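Local coordinates for putative iron binding protein (Bordetella pertussis Tohama I, PDB 1Y9U) that probably serves as a periplasmic ferric binding protein, holding iron(III) through tyrosine side chains as part of bacterial iron uptake, at residues Leu18-Pro21 with Leu22-Phe26. Residues are numbered along the deposited sequence; the frame is centred on the assembly and turned at random.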
loop_
_atom_site.group_PDB
_atom_site.type_symbol
_atom_site.label_atom_id
_atom_site.label_comp_id
_atom_site.label_asym_id
_atom_site.label_seq_id
_atom_site.Cartn_x
_atom_site.Cartn_y
_atom_site.Cartn_z
ATOM N N LEU A 18 -6.962 3.520 13.407
ATOM C CA LEU A 18 -7.332 2.700 12.245
ATOM C C LEU A 18 -7.767 1.283 12.635
ATOM O O LEU A 18 -8.468 0.604 11.875
ATOM C CB LEU A 18 -6.143 2.578 11.277
ATOM C CG LEU A 18 -5.646 3.859 10.594
ATOM C CD1 LEU A 18 -4.358 3.559 9.850
ATOM C CD2 LEU A 18 -6.702 4.452 9.656
ATOM N N ILE A 19 -7.342 0.833 13.808
ATOM C CA ILE A 19 -7.521 -0.562 14.198
ATOM C C ILE A 19 -8.176 -0.780 15.562
ATOM O O ILE A 19 -8.484 -1.905 15.887
ATOM C CB ILE A 19 -6.170 -1.300 14.168
ATOM C CG1 ILE A 19 -5.147 -0.608 15.078
ATOM C CG2 ILE A 19 -5.672 -1.404 12.723
ATOM C CD1 ILE A 19 -3.786 -1.272 15.098
ATOM N N GLN A 20 -8.399 0.255 16.371
ATOM C CA GLN A 20 -8.839 -0.018 17.745
ATOM C C GLN A 20 -10.200 -0.705 17.815
ATOM O O GLN A 20 -10.361 -1.638 18.583
ATOM C CB GLN A 20 -8.791 1.237 18.637
ATOM C CG GLN A 20 -8.787 0.920 20.159
ATOM C CD GLN A 20 -7.616 0.047 20.593
ATOM O OE1 GLN A 20 -6.465 0.360 20.298
ATOM N NE2 GLN A 20 -7.909 -1.066 21.268
ATOM N N PRO A 21 -11.192 -0.263 17.049
ATOM C CA PRO A 21 -12.482 -0.952 17.067
ATOM C C PRO A 21 -12.381 -2.450 16.753
ATOM O O PRO A 21 -12.969 -3.250 17.476
ATOM C CB PRO A 21 -13.296 -0.189 16.023
ATOM C CG PRO A 21 -12.706 1.201 16.069
ATOM C CD PRO A 21 -11.233 0.949 16.196
ATOM N N LEU A 22 -11.625 -2.840 15.736
ATOM C CA LEU A 22 -11.524 -4.259 15.422
ATOM C C LEU A 22 -10.694 -5.022 16.476
ATOM O O LEU A 22 -10.981 -6.172 16.758
ATOM C CB LEU A 22 -11.040 -4.484 13.979
ATOM C CG LEU A 22 -9.620 -4.089 13.585
ATOM C CD1 LEU A 22 -8.612 -5.157 13.903
ATOM C CD2 LEU A 22 -9.575 -3.784 12.084
ATOM N N LEU A 23 -9.719 -4.369 17.108
ATOM C CA LEU A 23 -8.983 -4.973 18.206
ATOM C C LEU A 23 -9.870 -5.173 19.436
ATOM O O LEU A 23 -9.760 -6.197 20.125
ATOM C CB LEU A 23 -7.758 -4.130 18.569
ATOM C CG LEU A 23 -6.691 -4.008 17.483
ATOM C CD1 LEU A 23 -5.581 -3.104 17.979
ATOM C CD2 LEU A 23 -6.150 -5.363 17.106
ATOM N N ASP A 24 -10.745 -4.206 19.691
ATOM C CA ASP A 24 -11.688 -4.305 20.811
ATOM C C ASP A 24 -12.669 -5.450 20.601
ATOM O O ASP A 24 -13.039 -6.136 21.563
ATOM C CB ASP A 24 -12.465 -2.995 21.021
ATOM C CG ASP A 24 -11.606 -1.887 21.616
ATOM O OD1 ASP A 24 -12.079 -0.738 21.616
ATOM O OD2 ASP A 24 -10.468 -2.073 22.086
ATOM N N ALA A 25 -13.116 -5.656 19.363
ATOM C CA ALA A 25 -14.003 -6.787 19.077
ATOM C C ALA A 25 -13.291 -8.121 19.329
ATOM O O ALA A 25 -13.855 -9.033 19.939
ATOM C CB ALA A 25 -14.509 -6.715 17.673
ATOM N N PHE A 26 -12.036 -8.227 18.906
ATOM C CA PHE A 26 -11.250 -9.434 19.145
ATOM C C PHE A 26 -11.112 -9.707 20.636
ATOM O O PHE A 26 -11.262 -10.839 21.079
ATOM C CB PHE A 26 -9.874 -9.324 18.492
ATOM C CG PHE A 26 -8.938 -10.442 18.816
ATOM C CD1 PHE A 26 -8.941 -11.595 18.071
ATOM C CD2 PHE A 26 -8.023 -10.330 19.844
ATOM C CE1 PHE A 26 -8.062 -12.617 18.339
ATOM C CE2 PHE A 26 -7.147 -11.348 20.123
ATOM C CZ PHE A 26 -7.168 -12.504 19.364
HETATM O O HOH W 1 -10.967 -0.872 13.275
#
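Ile19 O accepts the first i to i+4 bond of helix 20-30 from Leu23 N at 3.0 Å, which makes Ile19 the N-cap residue of the helix in the beta-alpha-beta unit formed with the parallel strands 7-12 and 33-38. The next two bonds of the ladder follow in step: Asp24 N bonds to Gln20 O at 2.8 Å and Ala25 N to Pro21 O at 3.1 Å. Pro21 sits in the first turn, where its lack of an N-H costs no helical bond. One water bridges the start, donating to Leu18 O and accepting from Leu22 N, 3.2 Å from each.

On the inner side, Ile19 and Leu23 lie one turn apart, with Ile19 CG1 and Leu23 CD1 3.9 Å from each other; both side chains rest on Leu10 of strand 7-12, and Leu23 also touches Leu257 of helix 251-261. Leu22 holds CG between its backbone N and carbonyl carbon (chi1 67°), bringing CG to 3.4 Å from Ile19 O, while its side chain also packs on Leu269 and Tyr270 of helix 264-273. The apolar side of this helix end thus lies against the sheet and helices 251-261 and 264-273, away from the iron-binding tyrosines.

Gln20 and Asp24 make the polar pair. Gln20 sets CG opposite its backbone N (chi1 -161°) and then bends at chi2, which turns the amide along the helix toward Asp24, and OE1 makes a weak hydrogen bond to Thr36 OG1. The amide and carboxylate planes stand 49° apart: Gln20 NE2 donates to Asp24 OD2 at 2.9 Å, with the oxygen in the amide plane but approached from above the carboxylate plane.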